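Local structure of probable TonB-dependent siderophore receptor PiuA (Acinetobacter baumannii, 5FP1) at residues P410-T415 with A446-L451; D442-E447 with A492-L497; A323-E328 with T360-Y365; S91-M96 with W501-E506. The protein probably takes part in the first step of iron uptake, binding iron-chelating siderophores at the outer membrane for TonB-dependent import. One frame throughout, in Å; residues are numbered along the deposited sequence. Where two conformers were deposited one is given.

Contact 1 of 4, residues P410-T415 with A446-L451; sequences PDFDAT and AEQNFL. With C8E ((hydroxyethyloxy)tri(ethyloxy)octane), chain G; C8E ((hydroxyethyloxy)tri(ethyloxy)octane), chain D.
With CG set between its backbone N and carbonyl carbon (chi1 59°), Phe412 lies beside Phe450, both side chains pointing the same way. Asp413 has the same kind of first torsion (65°), and its carboxylate meets the amide of Asn449 across the strands. Asn449 ND2 donates to Asp413 OD1 at 2.8 Å, reaching the syn lone pair, with the two planar groups turned steeply against each other; Thr460 takes up Asn449 OD1. Phe412 and Phe450 are inclined to one another, their ring centroids 5.4 Å apart. Over one face of the Phe412 ring, offset toward its rim, sits Gln448 NE2, 3.6 Å from CE1. Close by, Ala414 CB rests on Gln448 CG at 3.2 Å. The two strands form an antiparallel hairpin of the TonB-dependent receptor barrel. Backbone pairs of hydrogen bonds join Asp413 to Asn449 and Thr415 to Glu447, and Leu451 N adds a bond to Asp411 O. On the other edge of strand 405-428, Asp411 and Phe412 both face Lys362 in a classic beta bulge. A water donates to Asp413 OD1 and Glu447 O and accepts from Thr415 OG1, which also bonds Lys359. Detergent chain G lies against the Asp413 and Asn449 side, its C6 3.6 Å from Leu451 CD2, and Leu451 CD1 meets Pro410 CG at 3.7 Å.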
# COMPACT_ATOMS: atom_id res chain seq x y z
N PRO A 410 12.14 9.64 -23.55
CA PRO A 410 10.75 9.96 -23.20
C PRO A 410 9.79 8.99 -23.87
O PRO A 410 10.08 8.53 -24.97
CB PRO A 410 10.58 11.39 -23.73
CG PRO A 410 11.48 11.44 -24.93
CD PRO A 410 12.66 10.53 -24.61
N ASP A 411 8.68 8.65 -23.22
CA ASP A 411 7.72 7.68 -23.77
C ASP A 411 6.32 8.27 -23.95
O ASP A 411 5.73 8.15 -25.04
CB ASP A 411 7.62 6.42 -22.92
CG ASP A 411 8.93 5.64 -22.88
OD1 ASP A 411 9.51 5.39 -23.97
OD2 ASP A 411 9.37 5.27 -21.78
N PHE A 412 5.79 8.91 -22.92
CA PHE A 412 4.44 9.48 -23.00
C PHE A 412 4.19 10.46 -21.90
O PHE A 412 4.97 10.58 -20.95
CB PHE A 412 3.34 8.40 -22.97
CG PHE A 412 3.36 7.53 -21.73
CD1 PHE A 412 2.81 7.95 -20.55
CD2 PHE A 412 3.90 6.24 -21.79
CE1 PHE A 412 2.83 7.14 -19.40
CE2 PHE A 412 3.91 5.42 -20.67
CZ PHE A 412 3.37 5.86 -19.47
N ASP A 413 3.07 11.17 -22.00
CA ASP A 413 2.54 11.91 -20.85
C ASP A 413 1.11 11.52 -20.62
O ASP A 413 0.47 10.95 -21.50
CB ASP A 413 2.69 13.43 -20.96
CG ASP A 413 1.86 14.05 -22.10
OD1 ASP A 413 0.76 13.58 -22.41
OD2 ASP A 413 2.33 15.03 -22.66
N ALA A 414 0.60 11.84 -19.44
CA ALA A 414 -0.75 11.42 -19.04
C ALA A 414 -1.41 12.46 -18.17
O ALA A 414 -0.79 12.99 -17.28
CB ALA A 414 -0.71 10.10 -18.29
N THR A 415 -2.69 12.69 -18.40
CA THR A 415 -3.48 13.63 -17.63
C THR A 415 -4.77 12.98 -17.17
O THR A 415 -5.51 12.42 -17.99
CB THR A 415 -3.79 14.87 -18.48
OG1 THR A 415 -2.56 15.46 -18.87
CG2 THR A 415 -4.60 15.90 -17.68
N ALA A 446 -9.14 10.23 -18.53
CA ALA A 446 -7.71 9.94 -18.61
C ALA A 446 -7.29 10.09 -20.05
O ALA A 446 -7.91 9.53 -20.96
CB ALA A 446 -7.41 8.54 -18.12
N GLU A 447 -6.24 10.87 -20.27
CA GLU A 447 -5.69 11.06 -21.60
C GLU A 447 -4.20 10.83 -21.60
O GLU A 447 -3.49 11.43 -20.79
CB GLU A 447 -5.98 12.49 -22.08
CG GLU A 447 -5.43 12.77 -23.47
CD GLU A 447 -5.94 14.10 -24.02
OE1 GLU A 447 -5.72 15.13 -23.39
OE2 GLU A 447 -6.59 14.09 -25.07
N GLN A 448 -3.72 10.02 -22.52
CA GLN A 448 -2.32 9.71 -22.59
C GLN A 448 -1.82 9.92 -24.00
O GLN A 448 -2.37 9.36 -24.93
CB GLN A 448 -2.07 8.28 -22.13
CG GLN A 448 -1.79 8.24 -20.67
CD GLN A 448 -1.37 6.90 -20.11
OE1 GLN A 448 -1.88 6.52 -19.09
NE2 GLN A 448 -0.42 6.23 -20.72
N ASN A 449 -0.78 10.74 -24.14
CA ASN A 449 -0.14 11.03 -25.43
C ASN A 449 1.15 10.22 -25.59
O ASN A 449 2.13 10.46 -24.87
CB ASN A 449 0.16 12.53 -25.51
CG ASN A 449 -1.10 13.38 -25.40
OD1 ASN A 449 -2.03 13.22 -26.18
ND2 ASN A 449 -1.14 14.25 -24.40
N PHE A 450 1.15 9.26 -26.51
CA PHE A 450 2.28 8.38 -26.71
C PHE A 450 3.15 8.86 -27.86
O PHE A 450 2.65 9.09 -28.97
CB PHE A 450 1.81 6.98 -27.05
CG PHE A 450 1.03 6.32 -25.95
CD1 PHE A 450 1.69 5.63 -24.94
CD2 PHE A 450 -0.34 6.40 -25.91
CE1 PHE A 450 0.97 5.01 -23.91
CE2 PHE A 450 -1.07 5.80 -24.89
CZ PHE A 450 -0.41 5.09 -23.89
N LEU A 451 4.45 8.99 -27.61
CA LEU A 451 5.41 9.28 -28.68
C LEU A 451 5.53 8.08 -29.60
O LEU A 451 5.24 6.94 -29.20
CB LEU A 451 6.79 9.62 -28.11
CG LEU A 451 6.85 10.87 -27.22
CD1 LEU A 451 8.22 10.97 -26.58
CD2 LEU A 451 6.51 12.16 -27.98
C1 C8E G . 7.75 12.49 -21.58
C2 C8E G . 6.88 13.50 -22.33
C3 C8E G . 6.30 12.89 -23.59
C4 C8E G . 5.47 13.86 -24.41
C5 C8E G . 4.25 13.19 -25.04
C6 C8E G . 3.84 13.86 -26.36
C7 C8E G . 3.00 15.12 -26.18
C8 C8E G . 2.47 15.59 -27.53
O9 C8E G . 1.07 15.87 -27.46
C1 C8E D . 10.21 12.86 -16.31
C2 C8E D . 10.18 11.88 -17.46
C3 C8E D . 11.20 12.33 -18.50
C4 C8E D . 12.07 11.17 -18.97
C5 C8E D . 12.62 11.39 -20.37
C6 C8E D . 13.42 12.68 -20.50
C7 C8E D . 13.96 12.78 -21.92
C8 C8E D . 15.40 13.24 -21.95
O9 C8E D . 15.81 13.29 -23.32
O HOH W 1 5.86 6.01 -26.73
O HOH W 2 -1.82 14.03 -21.17

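Contact 2 of 4, residues D442-E447 with A492-L497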
# COMPACT_ATOMS: atom_id res chain seq x y z
N ASP A 442 -19.08 10.04 -9.89
CA ASP A 442 -17.75 10.41 -10.35
C ASP A 442 -17.75 10.63 -11.86
O ASP A 442 -18.37 9.87 -12.61
CB ASP A 442 -16.72 9.31 -10.04
CG ASP A 442 -16.26 9.33 -8.61
OD1 ASP A 442 -15.35 10.10 -8.30
OD2 ASP A 442 -16.82 8.58 -7.78
N LYS A 443 -17.04 11.67 -12.28
CA LYS A 443 -16.65 11.80 -13.67
C LYS A 443 -15.14 11.69 -13.76
O LYS A 443 -14.42 12.30 -12.97
CB LYS A 443 -17.11 13.16 -14.20
CG LYS A 443 -16.65 13.44 -15.62
CD LYS A 443 -17.21 14.77 -16.11
CE LYS A 443 -16.77 15.06 -17.54
NZ LYS A 443 -17.07 16.47 -17.91
N PHE A 444 -14.68 10.90 -14.72
CA PHE A 444 -13.27 10.55 -14.81
C PHE A 444 -12.85 10.73 -16.27
O PHE A 444 -13.52 10.26 -17.20
CB PHE A 444 -13.07 9.11 -14.35
CG PHE A 444 -11.66 8.56 -14.54
CD1 PHE A 444 -11.32 7.90 -15.70
CD2 PHE A 444 -10.72 8.65 -13.53
CE1 PHE A 444 -10.04 7.37 -15.88
CE2 PHE A 444 -9.44 8.12 -13.69
CZ PHE A 444 -9.11 7.49 -14.86
N GLU A 445 -11.73 11.40 -16.48
CA GLU A 445 -11.12 11.43 -17.79
C GLU A 445 -9.61 11.17 -17.71
O GLU A 445 -8.90 11.79 -16.92
CB GLU A 445 -11.35 12.78 -18.45
CG GLU A 445 -10.65 12.86 -19.80
CD GLU A 445 -10.79 14.24 -20.44
OE1 GLU A 445 -11.90 14.61 -20.87
OE2 GLU A 445 -9.78 14.92 -20.53
N ALA A 446 -9.14 10.23 -18.53
CA ALA A 446 -7.71 9.94 -18.61
C ALA A 446 -7.29 10.09 -20.05
O ALA A 446 -7.91 9.53 -20.96
CB ALA A 446 -7.41 8.54 -18.12
N GLU A 447 -6.24 10.87 -20.27
CA GLU A 447 -5.69 11.06 -21.60
C GLU A 447 -4.20 10.83 -21.60
O GLU A 447 -3.49 11.43 -20.79
CB GLU A 447 -5.98 12.49 -22.08
CG GLU A 447 -5.43 12.77 -23.47
CD GLU A 447 -5.94 14.10 -24.02
OE1 GLU A 447 -5.72 15.13 -23.39
OE2 GLU A 447 -6.59 14.09 -25.07
N ALA A 492 -16.20 0.89 -8.86
CA ALA A 492 -15.96 1.00 -10.29
C ALA A 492 -14.49 1.43 -10.49
O ALA A 492 -13.94 2.22 -9.70
CB ALA A 492 -16.90 2.02 -10.92
N SER A 493 -13.85 0.87 -11.52
CA SER A 493 -12.41 1.09 -11.78
C SER A 493 -12.23 1.33 -13.28
O SER A 493 -12.32 0.40 -14.08
CB SER A 493 -11.56 -0.10 -11.30
OG SER A 493 -10.15 0.19 -11.38
N PRO A 494 -12.05 2.59 -13.66
CA PRO A 494 -11.96 2.95 -15.07
C PRO A 494 -10.59 2.61 -15.65
O PRO A 494 -9.60 2.53 -14.92
CB PRO A 494 -12.16 4.46 -15.06
CG PRO A 494 -11.60 4.90 -13.74
CD PRO A 494 -11.93 3.78 -12.78
N VAL A 495 -10.54 2.38 -16.96
CA VAL A 495 -9.25 2.19 -17.62
C VAL A 495 -8.47 3.50 -17.50
O VAL A 495 -9.03 4.58 -17.53
CB VAL A 495 -9.39 1.76 -19.09
CG1 VAL A 495 -9.90 2.90 -19.93
CG2 VAL A 495 -8.06 1.26 -19.64
N GLY A 496 -7.16 3.37 -17.35
CA GLY A 496 -6.24 4.51 -17.17
C GLY A 496 -6.11 5.01 -15.73
O GLY A 496 -5.51 6.04 -15.48
N LEU A 497 -6.71 4.29 -14.78
CA LEU A 497 -6.69 4.74 -13.39
C LEU A 497 -5.28 4.91 -12.81
O LEU A 497 -5.10 5.68 -11.86
CB LEU A 497 -7.50 3.76 -12.53
CG LEU A 497 -7.62 4.15 -11.05
CD1 LEU A 497 -8.34 5.49 -10.91
CD2 LEU A 497 -8.33 3.06 -10.27
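Ala446 and Phe444 of strand 442-447 look onto a type II beta turn, Pro494 to Leu497, that follows directly on the end of strand 482-493. The backbones stay apart, with CA atoms 5.8 Å from each other at Ala446 and Gly496 and farther at Phe444 and Pro494, and no hydrogen bond links the two segments. Inside the turn, Leu497 N reaches Pro494 O in a weak bond of 3.4 Å. Gly496 takes the positive phi (85°) of the turn. What joins the segments is therefore side-chain packing, and Phe444 carries most of it. Its CG is anti to the backbone N (chi1 173°), and the Phe444 and Pro494 side chains cross at about a right angle. Pro494 CG stands over the centre of one ring face, 3.5 Å from the centroid and 7° off the normal, a CH-pi contact. Both segments belong to the beta-barrel, and the turn brings chain leaving one barrel strand up against the inward side of another, with strand 459-476 between them in the strand order. Leu497 CD1 approaches Phe444 CE2 at 4.0 Å. Gly496 O lies at the ring edge, in its plane, 3.9 Å from CZ. Val495 O comes closer, 3.4 Å from Phe444 CE1, and is buried here with no hydrogen-bonding partner in the model. Beyond the two segments, Val416 packs on Phe444 and Ala446, while Ala130 of the plug touches Pro494 and Leu497.

Contact 3 of 4, residues A323-E328 with T360-Y365. With C8E ((hydroxyethyloxy)tri(ethyloxy)octane), chain D; C8E ((hydroxyethyloxy)tri(ethyloxy)octane), chain J; C8E ((hydroxyethyloxy)tri(ethyloxy)octane), chain G.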
# COMPACT_ATOMS: atom_id res chain seq x y z
N ALA A 323 12.26 3.13 -15.22
CA ALA A 323 11.29 4.20 -15.51
C ALA A 323 11.81 5.52 -14.95
O ALA A 323 12.59 5.55 -14.01
CB ALA A 323 9.93 3.89 -14.91
N ILE A 324 11.32 6.61 -15.53
CA ILE A 324 11.56 7.95 -15.03
C ILE A 324 10.23 8.65 -15.08
O ILE A 324 9.66 8.83 -16.16
CB ILE A 324 12.53 8.75 -15.94
CG1 ILE A 324 13.80 7.95 -16.26
CG2 ILE A 324 12.86 10.10 -15.28
CD1 ILE A 324 14.59 8.53 -17.44
N THR A 325 9.67 8.98 -13.92
CA THR A 325 8.38 9.62 -13.88
C THR A 325 8.44 10.93 -13.11
O THR A 325 9.17 11.05 -12.10
CB THR A 325 7.27 8.73 -13.27
OG1 THR A 325 7.59 8.35 -11.91
CG2 THR A 325 7.07 7.48 -14.14
N ASP A 326 7.58 11.84 -13.52
CA ASP A 326 7.46 13.14 -12.85
C ASP A 326 6.00 13.53 -12.88
O ASP A 326 5.43 13.77 -13.95
CB ASP A 326 8.32 14.19 -13.55
CG ASP A 326 8.35 15.53 -12.81
OD1 ASP A 326 7.43 15.84 -12.04
OD2 ASP A 326 9.29 16.30 -13.03
N SER A 327 5.39 13.54 -11.72
CA SER A 327 3.97 13.78 -11.60
C SER A 327 3.65 14.97 -10.70
O SER A 327 4.27 15.15 -9.66
CB SER A 327 3.30 12.53 -11.04
OG SER A 327 1.92 12.78 -10.76
N GLU A 328 2.63 15.73 -11.08
CA GLU A 328 2.07 16.79 -10.24
C GLU A 328 0.57 16.62 -10.14
O GLU A 328 -0.11 16.38 -11.15
CB GLU A 328 2.39 18.19 -10.82
CG GLU A 328 3.89 18.40 -10.88
CD GLU A 328 4.31 19.83 -11.28
OE1 GLU A 328 3.44 20.68 -11.57
OE2 GLU A 328 5.53 20.06 -11.31
N THR A 360 1.42 13.75 -15.59
CA THR A 360 2.61 12.88 -15.43
C THR A 360 3.36 12.81 -16.73
O THR A 360 2.75 12.59 -17.78
CB THR A 360 2.21 11.43 -15.03
OG1 THR A 360 1.54 11.46 -13.77
CG2 THR A 360 3.44 10.50 -14.88
N ASP A 361 4.68 13.01 -16.66
CA ASP A 361 5.60 12.68 -17.74
C ASP A 361 6.28 11.35 -17.43
O ASP A 361 6.71 11.12 -16.30
CB ASP A 361 6.68 13.76 -17.86
CG ASP A 361 6.15 15.08 -18.46
OD1 ASP A 361 5.16 15.04 -19.18
OD2 ASP A 361 6.77 16.13 -18.23
N LYS A 362 6.40 10.48 -18.43
CA LYS A 362 7.07 9.20 -18.22
C LYS A 362 8.07 8.90 -19.31
O LYS A 362 7.78 9.03 -20.51
CB LYS A 362 6.04 8.05 -18.15
CG LYS A 362 6.63 6.68 -17.78
CD LYS A 362 7.07 5.83 -18.97
CE LYS A 362 7.69 4.51 -18.53
NZ LYS A 362 8.21 3.65 -19.63
N GLY A 363 9.24 8.42 -18.87
CA GLY A 363 10.27 7.92 -19.78
C GLY A 363 10.92 6.68 -19.17
O GLY A 363 10.45 6.13 -18.13
N GLY A 364 12.02 6.28 -19.76
CA GLY A 364 12.80 5.15 -19.25
C GLY A 364 14.17 5.25 -19.84
O GLY A 364 14.51 6.27 -20.49
N TYR A 365 14.96 4.20 -19.67
CA TYR A 365 16.36 4.23 -20.11
C TYR A 365 16.60 3.31 -21.28
O TYR A 365 16.09 2.17 -21.32
CB TYR A 365 17.34 3.91 -18.97
CG TYR A 365 17.41 5.02 -17.94
CD1 TYR A 365 18.19 6.15 -18.15
CD2 TYR A 365 16.67 4.95 -16.77
CE1 TYR A 365 18.24 7.17 -17.23
CE2 TYR A 365 16.72 5.96 -15.84
CZ TYR A 365 17.49 7.08 -16.07
OH TYR A 365 17.49 8.08 -15.13
C1 C8E D . 10.21 12.86 -16.31
C2 C8E D . 10.18 11.88 -17.46
C3 C8E D . 11.20 12.33 -18.50
C4 C8E D . 12.07 11.17 -18.97
C5 C8E D . 12.62 11.39 -20.37
C6 C8E D . 13.42 12.68 -20.50
C7 C8E D . 13.96 12.78 -21.92
C8 C8E D . 15.40 13.24 -21.95
O9 C8E D . 15.81 13.29 -23.32
C1 C8E J . -1.56 19.77 -13.35
C2 C8E J . -1.90 19.62 -11.89
C3 C8E J . -0.98 20.46 -11.01
C4 C8E J . -1.56 21.84 -10.76
C5 C8E J . -0.62 22.73 -9.95
C6 C8E J . -0.25 22.07 -8.63
C7 C8E J . 0.99 21.18 -8.76
C8 C8E J . 1.65 20.97 -7.41
O9 C8E J . 3.06 21.13 -7.57
C10 C8E J . 3.84 20.70 -6.45
C11 C8E J . 3.25 21.12 -5.11
O12 C8E J . 4.19 20.93 -4.04
C1 C8E G . 7.75 12.49 -21.58
C2 C8E G . 6.88 13.50 -22.33
C3 C8E G . 6.30 12.89 -23.59
C4 C8E G . 5.47 13.86 -24.41
C5 C8E G . 4.25 13.19 -25.04
C6 C8E G . 3.84 13.86 -26.36
C7 C8E G . 3.00 15.12 -26.18
C8 C8E G . 2.47 15.59 -27.53
O9 C8E G . 1.07 15.87 -27.46
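Ile324 with Gly363 and Asp326 with Asp361 form the hydrogen-bonded pairs of an antiparallel hairpin whose strand axes approach to 4.3 Å, and Ile324 N, 2.8 Å from Gly363 O, sits well above the plane of that carbonyl. On the face with Asp326 and Asp361, Ile324 reaches across to Tyr365 of the partner strand. Ile324 CG1 is anti to the carbonyl carbon (chi1 -50°), and CD1 lies over one face of the Tyr365 ring, offset toward the rim and 3.5 Å from CZ, a CH-pi contact. Asp298 holds the phenol OH. These strands belong to the transmembrane barrel, and detergent chain D lies along this face: its C2 is 3.4 Å from Ile324 O, and its C4 is 3.8 Å from Gly363 CA. On the other face, Thr325 CG2 packs on Lys362 CG at 3.8 Å. The lysine bends at chi2 (-91°), and its NZ forms a salt bridge with Asp411, while the side chain makes a cation-pi contact with Trp501. Farther along this face, Ser327 OG and Thr360 OG1 are 3.3 Å apart, and Ser327 OG hydrogen-bonds Gln358.

Contact 4 of 4, residues S91-M96 with W501-E506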
# COMPACT_ATOMS: atom_id res chain seq x y z
N SER A 91 -5.86 -5.31 -6.22
CA SER A 91 -4.84 -4.27 -6.09
C SER A 91 -5.41 -2.97 -5.55
O SER A 91 -6.45 -2.47 -6.03
CB SER A 91 -4.17 -4.00 -7.44
OG SER A 91 -3.41 -2.83 -7.34
N SER A 92 -4.71 -2.40 -4.57
CA SER A 92 -5.10 -1.08 -4.06
C SER A 92 -4.01 -0.04 -4.34
O SER A 92 -4.05 1.07 -3.82
CB SER A 92 -5.41 -1.14 -2.58
OG SER A 92 -4.23 -1.28 -1.83
N GLU A 93 -3.10 -0.39 -5.24
CA GLU A 93 -2.00 0.48 -5.63
C GLU A 93 -2.48 1.87 -6.09
O GLU A 93 -1.88 2.90 -5.73
CB GLU A 93 -1.16 -0.19 -6.73
CG GLU A 93 0.13 0.56 -7.04
CD GLU A 93 0.95 -0.05 -8.17
OE1 GLU A 93 0.59 -1.17 -8.65
OE2 GLU A 93 1.95 0.62 -8.57
N SER A 94 -3.55 1.90 -6.88
CA SER A 94 -4.09 3.18 -7.38
C SER A 94 -5.08 3.86 -6.42
O SER A 94 -5.64 4.90 -6.75
CB SER A 94 -4.74 3.02 -8.76
OG SER A 94 -3.84 2.50 -9.71
N SER A 95 -5.27 3.26 -5.24
CA SER A 95 -6.25 3.68 -4.20
C SER A 95 -5.55 3.83 -2.85
O SER A 95 -6.01 3.34 -1.82
CB SER A 95 -7.43 2.70 -4.12
OG SER A 95 -8.04 2.62 -5.40
N MET A 96 -4.43 4.54 -2.86
CA MET A 96 -3.71 4.84 -1.63
C MET A 96 -3.85 6.34 -1.33
O MET A 96 -3.63 7.19 -2.20
CB MET A 96 -2.23 4.47 -1.77
CG MET A 96 -2.04 3.05 -2.27
SD MET A 96 -0.32 2.53 -2.29
CE MET A 96 0.08 2.70 -0.56
N TRP A 501 1.56 5.50 -14.79
CA TRP A 501 2.58 4.50 -14.41
C TRP A 501 2.19 3.92 -13.05
O TRP A 501 2.12 4.63 -12.04
CB TRP A 501 3.96 5.15 -14.39
CG TRP A 501 5.09 4.15 -14.53
CD1 TRP A 501 6.06 3.87 -13.62
CD2 TRP A 501 5.29 3.26 -15.62
NE1 TRP A 501 6.88 2.85 -14.08
CE2 TRP A 501 6.42 2.46 -15.31
CE3 TRP A 501 4.62 3.05 -16.84
CZ2 TRP A 501 6.91 1.50 -16.18
CZ3 TRP A 501 5.13 2.09 -17.72
CH2 TRP A 501 6.25 1.34 -17.38
N GLY A 502 1.89 2.64 -13.05
CA GLY A 502 1.38 1.98 -11.87
C GLY A 502 0.93 0.59 -12.29
O GLY A 502 1.52 -0.03 -13.19
N ASP A 503 -0.13 0.12 -11.67
CA ASP A 503 -0.60 -1.25 -11.86
C ASP A 503 -0.84 -1.46 -13.36
O ASP A 503 -1.64 -0.74 -13.96
CB ASP A 503 -1.88 -1.46 -11.05
CG ASP A 503 -2.33 -2.94 -11.04
OD1 ASP A 503 -2.31 -3.54 -12.11
OD2 ASP A 503 -2.62 -3.50 -9.96
N ASN A 504 -0.13 -2.41 -13.98
CA ASN A 504 -0.21 -2.59 -15.42
C ASN A 504 -1.58 -3.09 -15.89
O ASN A 504 -1.90 -2.94 -17.07
CB ASN A 504 0.91 -3.51 -15.93
CG ASN A 504 1.03 -4.79 -15.13
OD1 ASN A 504 1.37 -4.77 -13.94
ND2 ASN A 504 0.73 -5.90 -15.77
N SER A 505 -2.41 -3.62 -14.99
CA SER A 505 -3.74 -4.03 -15.39
C SER A 505 -4.60 -2.81 -15.74
O SER A 505 -5.62 -2.95 -16.41
CB SER A 505 -4.41 -4.90 -14.32
OG SER A 505 -4.66 -4.15 -13.14
N GLU A 506 -4.16 -1.61 -15.32
CA GLU A 506 -4.94 -0.39 -15.50
C GLU A 506 -4.47 0.50 -16.67
O GLU A 506 -5.02 1.56 -16.95
CB GLU A 506 -4.94 0.42 -14.19
CG GLU A 506 -5.51 -0.35 -13.00
CD GLU A 506 -5.21 0.30 -11.67
OE1 GLU A 506 -4.69 1.44 -11.65
OE2 GLU A 506 -5.51 -0.33 -10.62
O HOH W 3 -4.79 -0.36 -8.17
O HOH W 4 -1.20 2.04 -9.78
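Asp503 turns its carboxylate to Ser91, using the anti lone pair of OD2 to accept from Ser91 OG at 2.8 Å; its other oxygen, OD1, takes Ser505 N nearly along the C-O axis and Ser505 OG from above the plane. The first of these bonds joins the plug, to which 91-96 belongs, to a loop of the barrel, the two-part build of TonB-dependent receptors. OD1 closes an Asx turn with Ser505 N, while Ser91 OG accepts from Glu93 N in an ST turn, and both hold the carboxylate and hydroxyl in place. In Glu93 chi1 (-171°) sets CG anti to the backbone N, and the extended chain beyond it carries the carboxylate across. OE2 lies 3.6 Å from Gly502 CA. Its OE1 lies 4.2 Å from Asp503 OD2, a pairing of like charges that Arg84 probably eases: it forms a salt bridge with Glu93 and a long, weak ion pair with Asp503. One water donates to Ser91 OG and Glu506 OE2 and accepts from Ser94 N. Ser94 OG donates to Glu506 OE1, though the modelled separation is doubtfully short, and a second water, accepting from Asp503 N at 2.9 Å, donates to Ser94 OG.

In the fold
Contacts 1 and 3 are neighbouring barrel hairpins stitched together by backbone bonds such as Ala414 N to Thr360 O, and both meet detergent chains D and G. Contact 1 is only partly buried, whereas contacts 2, 3 and 4 are buried. Contact 2 shares strand 433-450 with contact 1 but leaves backbone pairing behind for apolar packing against a turn. Contact 4, nearest the centre of the chain, trades strand pairing for serines, carboxylates and water between plug and barrel. Trp501 of its barrel loop reaches Phe412 of contact 1 and Lys362, Ala323 and Thr325 of contact 3, while Glu506 O bonds Gly496 N of contact 2.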